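Local coordinates for 3,5-epimerase/4-reductase (Arabidopsis thaliana, PDB 4QQR), which converts dTDP-4-dehydro-6-deoxy-glucose to dTDP-L-rhamnose by 3,5-epimerization followed by NADPH-dependent reduction of the 4-keto group, at residues L27-I37 and L204-K212; I170-I181 and L286-N294. All coordinates share one frame; numbering follows the deposited sequence.

Contact 1 of 2, residues L27-I37 and L204-K212; sequences LLGKLCEAQGI and LPISIEMAK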
loop_
_atom_site.group_PDB
_atom_site.type_symbol
_atom_site.label_atom_id
_atom_site.label_comp_id
_atom_site.label_asym_id
_atom_site.label_seq_id
_atom_site.Cartn_x
_atom_site.Cartn_y
_atom_site.Cartn_z
ATOM N N LEU A 27 2.061 -14.950 -23.024
ATOM C CA LEU A 27 1.597 -16.337 -23.076
ATOM C C LEU A 27 0.084 -16.420 -23.113
ATOM O O LEU A 27 -0.482 -17.233 -23.851
ATOM C CB LEU A 27 2.144 -17.150 -21.902
ATOM C CG LEU A 27 3.661 -17.358 -21.967
ATOM C CD1 LEU A 27 4.142 -18.186 -20.781
ATOM C CD2 LEU A 27 4.085 -17.987 -23.312
ATOM N N LEU A 28 -0.555 -15.565 -22.315
ATOM C CA LEU A 28 -2.011 -15.474 -22.264
ATOM C C LEU A 28 -2.603 -15.239 -23.637
ATOM O O LEU A 28 -3.526 -15.954 -24.038
ATOM C CB LEU A 28 -2.443 -14.328 -21.361
ATOM C CG LEU A 28 -2.425 -14.610 -19.873
ATOM C CD1 LEU A 28 -3.109 -13.447 -19.113
ATOM C CD2 LEU A 28 -3.106 -15.942 -19.634
ATOM N N GLY A 29 -2.070 -14.228 -24.334
ATOM C CA GLY A 29 -2.552 -13.825 -25.645
ATOM C C GLY A 29 -2.551 -15.006 -26.593
ATOM O O GLY A 29 -3.520 -15.244 -27.332
ATOM N N LYS A 30 -1.459 -15.763 -26.543
ATOM C CA LYS A 30 -1.307 -16.947 -27.372
ATOM C C LYS A 30 -2.328 -18.028 -27.025
ATOM O O LYS A 30 -2.807 -18.722 -27.900
ATOM C CB LYS A 30 0.130 -17.475 -27.299
ATOM C CG LYS A 30 1.162 -16.416 -27.720
ATOM C CD LYS A 30 2.466 -17.045 -28.237
ATOM C CE LYS A 30 3.356 -16.017 -28.961
ATOM N NZ LYS A 30 4.013 -15.038 -28.032
ATOM N N LEU A 31 -2.690 -18.141 -25.755
ATOM C CA LEU A 31 -3.690 -19.126 -25.357
ATOM C C LEU A 31 -5.093 -18.782 -25.853
ATOM O O LEU A 31 -5.852 -19.656 -26.274
ATOM C CB LEU A 31 -3.682 -19.289 -23.847
ATOM C CG LEU A 31 -2.582 -20.226 -23.367
ATOM C CD1 LEU A 31 -2.290 -19.990 -21.899
ATOM C CD2 LEU A 31 -3.013 -21.654 -23.608
ATOM N N CYS A 32 -5.425 -17.499 -25.792
ATOM C CA CYS A 32 -6.684 -17.003 -26.311
ATOM C C CYS A 32 -6.766 -17.254 -27.813
ATOM O O CYS A 32 -7.834 -17.590 -28.329
ATOM C CB CYS A 32 -6.831 -15.509 -26.019
ATOM S SG CYS A 32 -7.144 -15.091 -24.281
ATOM N N GLU A 33 -5.644 -17.078 -28.514
ATOM C CA GLU A 33 -5.601 -17.408 -29.940
ATOM C C GLU A 33 -5.923 -18.881 -30.112
ATOM O O GLU A 33 -6.823 -19.244 -30.866
ATOM C CB GLU A 33 -4.237 -17.096 -30.568
ATOM C CG GLU A 33 -4.073 -15.659 -31.022
ATOM C CD GLU A 33 -2.611 -15.217 -31.072
ATOM O OE1 GLU A 33 -1.706 -16.090 -31.057
ATOM O OE2 GLU A 33 -2.369 -13.988 -31.117
ATOM N N ALA A 34 -5.196 -19.718 -29.379
ATOM C CA ALA A 34 -5.285 -21.160 -29.547
ATOM C C ALA A 34 -6.653 -21.701 -29.160
ATOM O O ALA A 34 -7.085 -22.725 -29.699
ATOM C CB ALA A 34 -4.186 -21.861 -28.767
ATOM N N GLN A 35 -7.338 -21.014 -28.242
ATOM C CA GLN A 35 -8.662 -21.464 -27.782
ATOM C C GLN A 35 -9.815 -20.741 -28.472
ATOM O O GLN A 35 -10.978 -20.961 -28.127
ATOM C CB GLN A 35 -8.832 -21.255 -26.276
ATOM C CG GLN A 35 -8.129 -22.239 -25.372
ATOM C CD GLN A 35 -8.591 -22.077 -23.921
ATOM O OE1 GLN A 35 -9.789 -21.940 -23.653
ATOM N NE2 GLN A 35 -7.643 -22.066 -22.986
ATOM N N GLY A 36 -9.503 -19.851 -29.409
ATOM C CA GLY A 36 -10.538 -19.091 -30.084
ATOM C C GLY A 36 -11.256 -18.067 -29.210
ATOM O O GLY A 36 -12.443 -17.801 -29.411
ATOM N N ILE A 37 -10.548 -17.483 -28.248
ATOM C CA ILE A 37 -11.137 -16.436 -27.429
ATOM C C ILE A 37 -10.711 -15.045 -27.903
ATOM O O ILE A 37 -9.513 -14.745 -28.047
ATOM C CB ILE A 37 -10.755 -16.577 -25.937
ATOM C CG1 ILE A 37 -11.095 -17.973 -25.415
ATOM C CG2 ILE A 37 -11.428 -15.481 -25.090
ATOM C CD1 ILE A 37 -10.760 -18.156 -23.947
ATOM N N LEU A 204 -1.371 -21.628 -16.414
ATOM C CA LEU A 204 -1.955 -20.528 -17.181
ATOM C C LEU A 204 -3.287 -20.871 -17.850
ATOM O O LEU A 204 -4.216 -20.075 -17.812
ATOM C CB LEU A 204 -0.963 -19.922 -18.176
ATOM C CG LEU A 204 0.056 -18.996 -17.517
ATOM C CD1 LEU A 204 0.819 -18.161 -18.537
ATOM C CD2 LEU A 204 -0.649 -18.104 -16.512
ATOM N N PRO A 205 -3.391 -22.054 -18.459
ATOM C CA PRO A 205 -4.734 -22.422 -18.928
ATOM C C PRO A 205 -5.804 -22.410 -17.824
ATOM O O PRO A 205 -6.889 -21.870 -18.040
ATOM C CB PRO A 205 -4.521 -23.831 -19.487
ATOM C CG PRO A 205 -3.117 -23.782 -19.981
ATOM C CD PRO A 205 -2.359 -22.967 -18.984
ATOM N N ILE A 206 -5.484 -22.985 -16.665
ATOM C CA ILE A 206 -6.376 -23.010 -15.505
ATOM C C ILE A 206 -6.830 -21.612 -15.093
ATOM O O ILE A 206 -7.977 -21.403 -14.720
ATOM C CB ILE A 206 -5.684 -23.722 -14.304
ATOM C CG1 ILE A 206 -5.704 -25.249 -14.513
ATOM C CG2 ILE A 206 -6.311 -23.302 -12.957
ATOM C CD1 ILE A 206 -4.716 -26.021 -13.666
ATOM N N SER A 207 -5.930 -20.643 -15.180
ATOM C CA SER A 207 -6.300 -19.277 -14.834
ATOM C C SER A 207 -7.348 -18.724 -15.794
ATOM O O SER A 207 -8.232 -17.979 -15.366
ATOM C CB SER A 207 -5.076 -18.354 -14.705
ATOM O OG SER A 207 -4.530 -18.015 -15.957
ATOM N N ILE A 208 -7.274 -19.088 -17.075
ATOM C CA ILE A 208 -8.348 -18.719 -18.007
ATOM C C ILE A 208 -9.684 -19.270 -17.485
ATOM O O ILE A 208 -10.721 -18.594 -17.556
ATOM C CB ILE A 208 -8.134 -19.245 -19.467
ATOM C CG1 ILE A 208 -6.785 -18.811 -20.068
ATOM C CG2 ILE A 208 -9.269 -18.815 -20.362
ATOM C CD1 ILE A 208 -6.469 -17.355 -19.946
ATOM N N GLU A 209 -9.642 -20.490 -16.947
ATOM C CA GLU A 209 -10.845 -21.187 -16.470
ATOM C C GLU A 209 -11.413 -20.573 -15.194
ATOM O O GLU A 209 -12.627 -20.625 -14.963
ATOM C CB GLU A 209 -10.581 -22.693 -16.255
ATOM C CG GLU A 209 -10.159 -23.424 -17.525
ATOM C CD GLU A 209 -11.225 -23.363 -18.622
ATOM O OE1 GLU A 209 -12.434 -23.452 -18.264
ATOM O OE2 GLU A 209 -10.850 -23.216 -19.824
ATOM N N MET A 210 -10.527 -20.005 -14.371
ATOM C CA MET A 210 -10.926 -19.368 -13.110
ATOM C C MET A 210 -11.746 -18.138 -13.408
ATOM O O MET A 210 -12.776 -17.912 -12.777
ATOM C CB MET A 210 -9.705 -19.010 -12.268
ATOM C CG MET A 210 -8.910 -20.238 -11.823
ATOM S SD MET A 210 -7.547 -19.858 -10.707
ATOM C CE MET A 210 -8.425 -19.612 -9.170
ATOM N N ALA A 211 -11.279 -17.365 -14.390
ATOM C CA ALA A 211 -12.032 -16.251 -14.958
ATOM C C ALA A 211 -13.406 -16.714 -15.449
ATOM O O ALA A 211 -14.429 -16.144 -15.065
ATOM C CB ALA A 211 -11.256 -15.606 -16.091
ATOM N N LYS A 212 -13.430 -17.745 -16.290
ATOM C CA LYS A 212 -14.695 -18.270 -16.786
ATOM C C LYS A 212 -15.661 -18.634 -15.649
ATOM O O LYS A 212 -16.867 -18.476 -15.793
ATOM C CB LYS A 212 -14.461 -19.462 -17.713
ATOM C CG LYS A 212 -13.909 -19.101 -19.112
ATOM C CD LYS A 212 -13.512 -20.363 -19.883
ATOM C CE LYS A 212 -13.325 -20.086 -21.367
ATOM N NZ LYS A 212 -12.514 -21.149 -22.083
HETATM O O HOH W 1 -8.223 -22.766 -20.297
#

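Contact 2 of 2, residues I170-I181 and L286-N294; sequences ISSDLTNPRNFI and LIKFVFEPN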
loop_
_atom_site.group_PDB
_atom_site.type_symbol
_atom_site.label_atom_id
_atom_site.label_comp_id
_atom_site.label_asym_id
_atom_site.label_seq_id
_atom_site.Cartn_x
_atom_site.Cartn_y
_atom_site.Cartn_z
ATOM N N ILE A 170 7.757 -21.269 -14.522
ATOM C CA ILE A 170 8.506 -22.229 -15.362
ATOM C C ILE A 170 7.755 -22.584 -16.647
ATOM O O ILE A 170 6.537 -22.728 -16.649
ATOM C CB ILE A 170 8.781 -23.533 -14.574
ATOM C CG1 ILE A 170 10.075 -23.419 -13.768
ATOM C CG2 ILE A 170 8.824 -24.754 -15.487
ATOM C CD1 ILE A 170 10.267 -24.551 -12.790
ATOM N N SER A 171 8.487 -22.737 -17.741
ATOM C CA SER A 171 7.871 -22.948 -19.042
ATOM C C SER A 171 8.506 -24.122 -19.784
ATOM O O SER A 171 9.620 -24.540 -19.464
ATOM C CB SER A 171 8.016 -21.678 -19.881
ATOM O OG SER A 171 7.591 -21.872 -21.209
ATOM N N SER A 172 7.788 -24.640 -20.778
ATOM C CA SER A 172 8.338 -25.615 -21.704
ATOM C C SER A 172 9.362 -24.949 -22.644
ATOM O O SER A 172 10.126 -25.623 -23.320
ATOM C CB SER A 172 7.219 -26.254 -22.520
ATOM O OG SER A 172 6.674 -25.307 -23.417
ATOM N N ASP A 173 9.370 -23.621 -22.675
ATOM C CA ASP A 173 10.314 -22.864 -23.491
ATOM C C ASP A 173 11.606 -22.642 -22.698
ATOM O O ASP A 173 11.721 -21.686 -21.925
ATOM C CB ASP A 173 9.685 -21.518 -23.881
ATOM C CG ASP A 173 10.455 -20.787 -24.974
ATOM O OD1 ASP A 173 9.941 -20.715 -26.115
ATOM O OD2 ASP A 173 11.557 -20.265 -24.691
ATOM N N LEU A 174 12.580 -23.527 -22.882
ATOM C CA LEU A 174 13.795 -23.474 -22.075
ATOM C C LEU A 174 14.798 -22.410 -22.538
ATOM O O LEU A 174 15.896 -22.300 -21.989
ATOM C CB LEU A 174 14.460 -24.851 -22.014
ATOM C CG LEU A 174 13.749 -25.883 -21.127
ATOM C CD1 LEU A 174 14.481 -27.217 -21.175
ATOM C CD2 LEU A 174 13.607 -25.391 -19.672
ATOM N N THR A 175 14.408 -21.628 -23.542
ATOM C CA THR A 175 15.285 -20.627 -24.124
ATOM C C THR A 175 15.039 -19.272 -23.484
ATOM O O THR A 175 15.788 -18.313 -23.710
ATOM C CB THR A 175 15.061 -20.512 -25.645
ATOM O OG1 THR A 175 13.690 -20.189 -25.906
ATOM C CG2 THR A 175 15.395 -21.831 -26.333
ATOM N N ASN A 176 13.980 -19.205 -22.684
ATOM C CA ASN A 176 13.534 -17.957 -22.089
ATOM C C ASN A 176 14.233 -17.688 -20.764
ATOM O O ASN A 176 14.001 -18.392 -19.786
ATOM C CB ASN A 176 12.021 -18.004 -21.891
ATOM C CG ASN A 176 11.450 -16.701 -21.367
ATOM O OD1 ASN A 176 12.013 -16.071 -20.465
ATOM N ND2 ASN A 176 10.312 -16.290 -21.929
ATOM N N PRO A 177 15.073 -16.643 -20.723
ATOM C CA PRO A 177 15.872 -16.290 -19.546
ATOM C C PRO A 177 15.048 -16.065 -18.272
ATOM O O PRO A 177 15.599 -16.109 -17.163
ATOM C CB PRO A 177 16.565 -14.983 -19.976
ATOM C CG PRO A 177 15.804 -14.498 -21.144
ATOM C CD PRO A 177 15.328 -15.721 -21.840
ATOM N N ARG A 178 13.748 -15.826 -18.418
ATOM C CA ARG A 178 12.908 -15.622 -17.241
ATOM C C ARG A 178 12.530 -16.957 -16.594
ATOM O O ARG A 178 12.218 -17.026 -15.409
ATOM C CB ARG A 178 11.672 -14.791 -17.599
ATOM C CG ARG A 178 11.857 -13.274 -17.453
ATOM C CD ARG A 178 11.030 -12.534 -18.480
ATOM N NE ARG A 178 11.634 -12.655 -19.801
ATOM C CZ ARG A 178 10.961 -12.752 -20.947
ATOM N NH1 ARG A 178 9.629 -12.743 -20.958
ATOM N NH2 ARG A 178 11.633 -12.861 -22.094
ATOM N N ASN A 179 12.580 -18.016 -17.392
ATOM C CA ASN A 179 12.298 -19.365 -16.924
ATOM C C ASN A 179 13.208 -19.764 -15.766
ATOM O O ASN A 179 14.423 -19.640 -15.857
ATOM C CB ASN A 179 12.416 -20.341 -18.107
ATOM C CG ASN A 179 11.832 -21.717 -17.814
ATOM O OD1 ASN A 179 11.961 -22.251 -16.704
ATOM N ND2 ASN A 179 11.195 -22.306 -18.821
ATOM N N PHE A 180 12.618 -20.236 -14.673
ATOM C CA PHE A 180 13.399 -20.510 -13.477
ATOM C C PHE A 180 14.410 -21.615 -13.719
ATOM O O PHE A 180 15.534 -21.545 -13.221
ATOM C CB PHE A 180 12.518 -20.872 -12.286
ATOM C CG PHE A 180 13.301 -21.185 -11.035
ATOM C CD1 PHE A 180 13.751 -20.172 -10.213
ATOM C CD2 PHE A 180 13.594 -22.493 -10.689
ATOM C CE1 PHE A 180 14.474 -20.454 -9.064
ATOM C CE2 PHE A 180 14.317 -22.779 -9.544
ATOM C CZ PHE A 180 14.755 -21.754 -8.729
ATOM N N ILE A 181 13.999 -22.625 -14.480
ATOM C CA ILE A 181 14.886 -23.716 -14.873
ATOM C C ILE A 181 16.151 -23.206 -15.565
ATOM O O ILE A 181 17.265 -23.500 -15.117
ATOM C CB ILE A 181 14.186 -24.711 -15.827
ATOM C CG1 ILE A 181 12.966 -25.351 -15.156
ATOM C CG2 ILE A 181 15.153 -25.798 -16.275
ATOM C CD1 ILE A 181 12.240 -26.322 -16.057
ATOM N N LEU A 286 6.241 -31.102 -14.118
ATOM C CA LEU A 286 7.543 -30.891 -14.750
ATOM C C LEU A 286 7.832 -31.931 -15.841
ATOM O O LEU A 286 8.178 -31.559 -16.966
ATOM C CB LEU A 286 8.665 -30.906 -13.707
ATOM C CG LEU A 286 8.850 -29.636 -12.883
ATOM C CD1 LEU A 286 9.659 -29.922 -11.645
ATOM C CD2 LEU A 286 9.524 -28.580 -13.729
ATOM N N ILE A 287 7.696 -33.218 -15.514
ATOM C CA ILE A 287 7.938 -34.281 -16.491
ATOM C C ILE A 287 7.067 -34.138 -17.736
ATOM O O ILE A 287 7.562 -34.155 -18.863
ATOM C CB ILE A 287 7.714 -35.710 -15.898
ATOM C CG1 ILE A 287 8.822 -36.075 -14.904
ATOM C CG2 ILE A 287 7.644 -36.742 -17.007
ATOM C CD1 ILE A 287 10.216 -35.698 -15.382
ATOM N N LYS A 288 5.768 -33.985 -17.513
ATOM C CA LYS A 288 4.789 -34.031 -18.582
ATOM C C LYS A 288 4.769 -32.771 -19.444
ATOM O O LYS A 288 4.582 -32.849 -20.662
ATOM C CB LYS A 288 3.399 -34.299 -18.003
ATOM C CG LYS A 288 2.274 -33.973 -18.959
ATOM C CD LYS A 288 0.914 -34.151 -18.320
ATOM C CE LYS A 288 -0.182 -34.059 -19.379
ATOM N NZ LYS A 288 0.092 -35.005 -20.519
ATOM N N PHE A 289 4.972 -31.613 -18.826
ATOM C CA PHE A 289 4.802 -30.355 -19.548
ATOM C C PHE A 289 6.106 -29.749 -19.993
ATOM O O PHE A 289 6.140 -28.984 -20.964
ATOM C CB PHE A 289 4.052 -29.326 -18.701
ATOM C CG PHE A 289 2.610 -29.652 -18.490
ATOM C CD1 PHE A 289 1.666 -29.301 -19.446
ATOM C CD2 PHE A 289 2.197 -30.309 -17.341
ATOM C CE1 PHE A 289 0.337 -29.599 -19.253
ATOM C CE2 PHE A 289 0.870 -30.608 -17.140
ATOM C CZ PHE A 289 -0.064 -30.257 -18.088
ATOM N N VAL A 290 7.179 -30.068 -19.275
ATOM C CA VAL A 290 8.438 -29.374 -19.512
ATOM C C VAL A 290 9.504 -30.274 -20.123
ATOM O O VAL A 290 9.991 -29.997 -21.217
ATOM C CB VAL A 290 8.956 -28.668 -18.238
ATOM C CG1 VAL A 290 10.271 -27.969 -18.518
ATOM C CG2 VAL A 290 7.913 -27.668 -17.742
ATOM N N PHE A 291 9.839 -31.362 -19.436
ATOM C CA PHE A 291 10.973 -32.201 -19.824
ATOM C C PHE A 291 10.723 -33.227 -20.952
ATOM O O PHE A 291 11.529 -33.329 -21.878
ATOM C CB PHE A 291 11.568 -32.873 -18.589
ATOM C CG PHE A 291 12.204 -31.907 -17.623
ATOM C CD1 PHE A 291 13.339 -31.196 -17.983
ATOM C CD2 PHE A 291 11.676 -31.717 -16.352
ATOM C CE1 PHE A 291 13.932 -30.309 -17.094
ATOM C CE2 PHE A 291 12.273 -30.830 -15.460
ATOM C CZ PHE A 291 13.397 -30.124 -15.837
ATOM N N GLU A 292 9.630 -33.987 -20.878
ATOM C CA GLU A 292 9.313 -34.960 -21.934
ATOM C C GLU A 292 9.118 -34.377 -23.348
ATOM O O GLU A 292 9.590 -34.970 -24.320
ATOM C CB GLU A 292 8.125 -35.853 -21.559
ATOM C CG GLU A 292 8.505 -37.043 -20.708
ATOM C CD GLU A 292 7.300 -37.888 -20.330
ATOM O OE1 GLU A 292 6.176 -37.502 -20.724
ATOM O OE2 GLU A 292 7.467 -38.926 -19.638
ATOM N N PRO A 293 8.427 -33.225 -23.481
ATOM C CA PRO A 293 8.344 -32.682 -24.845
ATOM C C PRO A 293 9.568 -31.829 -25.199
ATOM O O PRO A 293 9.503 -30.957 -26.064
ATOM C CB PRO A 293 7.079 -31.819 -24.805
ATOM C CG PRO A 293 7.002 -31.349 -23.380
ATOM C CD PRO A 293 7.597 -32.460 -22.530
ATOM N N ASN A 294 10.678 -32.087 -24.522
ATOM C CA ASN A 294 11.935 -31.441 -24.850
ATOM C C ASN A 294 13.120 -32.423 -24.940
ATOM O O ASN A 294 14.276 -31.999 -24.913
ATOM C CB ASN A 294 12.223 -30.318 -23.849
ATOM C CG ASN A 294 11.691 -28.975 -24.312
ATOM O OD1 ASN A 294 11.055 -28.875 -25.361
ATOM N ND2 ASN A 294 11.947 -27.934 -23.534
#

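Contact 1 of 2, residues L27-I37 and L204-K212
Leu28 and Ile208 meet in a helix-on-helix contact that lies on one side of the central parallel sheet of a Rossmann fold. The segment axes of 27-34 and 204-212 cross at -72° and come within 10.5 Å, so side chains rather than backbones fill the interface. CD2 of Leu28 lies 3.7 Å from CD1 of Ile208, and the two side chains run past each other in opposite directions. The other branch of Ile208 is used as well: its CG2 rests 3.9 Å from CD1 of Ile37. Ile208 CG2 is anti to its backbone N while CG1 lies beside it (chi1 -55°), and this sends the two branches to different partners. Leu204, one turn before Ile208, lies across Leu27 and Leu31 at about a right angle. Leu204 CD1 is 3.8 Å from Leu27 CB.

The polar edge is held more weakly. Lys212 NZ gives a weak hydrogen bond to Gln35 OE1 (3.2 Å) and a long salt bridge to Glu209 OE2. A water accepts from Gln35 NE2 and donates to Pro205 O and Glu209 OE2. A Schellman motif at Gly36 ends helix 23-34 just before Ile37. Leu28 and Leu204 also pack on Tyr111 of strand 107-113, a probable NADPH-binding residue. Beneath the pair, Leu28 packs on Ile17 and Phe65, and Ile208 on Phe15 and Phe65, of strands 14-18 and 63-66.

Contact 2 of 2, residues I170-I181 and L286-N294
Val290 is the apolar centre of this contact, where helix 282-291 packs against the loop 170-179 and the first turn of helix 180-186. Its two methyl groups take different partners. CG1, anti to the backbone N (chi1 180°), meets CD1 of Ile181 tip to tip at 3.6 Å. CG2 lies 3.8 Å from CG2 of Ile170, and these side chains cross at about a right angle. Ile181 CD1 also reaches CZ of Phe291 (4.0 Å) and, a little farther off, CD2 of Leu286. This part is buried and held by carbon contacts.

The helix is widened here by a pi-type turn, and Leu286 O accepts from both Val290 N and Phe291 N. The loop opposite is built from small turns. Ser171 OG accepts from Asp173 N in an ST turn, and Asn179 N-caps helix 180-186 through OD1 to Ile181 N. Asn179 ND2 also bonds Ser171 O, in the plane of its own amide but above the plane of the Ser171 carbonyl. Ser171 packs on Trp23, a probable NADPH-binding residue by similarity, so the loop borders the likely cofactor site.

Toward solvent the contact thins to one polar link. Asn294 ND2 donates to Ser172 O at 3.0 Å, with a bent N-H...O angle of 141°. The same nitrogen sits 3.5 Å from CD1 of Leu174. With an alanine at Asn294 the amide is gone, and residues 292-294 would probably be less firmly tied to the loop, with Ser172 O left without this donor. Ser172 N bonds Asp201 of helix 200-212.

From the N terminus, helix 23-34 and the turn after it supply the first half of contact 1. The chain then runs through strands 38-41 to 161-166 before residues 170-181 open contact 2. Helix 200-212 returns to 27-37 and closes contact 1 over 166 intervening residues. Contact 2 closes last, when 286-294 reaches 170-181 near the end of the modelled chain. The two loops therefore cross rather than nest. Contact 1 joins two helices beside the central sheet; contact 2 ties the C-terminal helix to the loop after strand 161-166. Their centres are 19 Å apart and they do not touch, but residues 170-181 lean on both helices of contact 1, through Trp23 and Asp201.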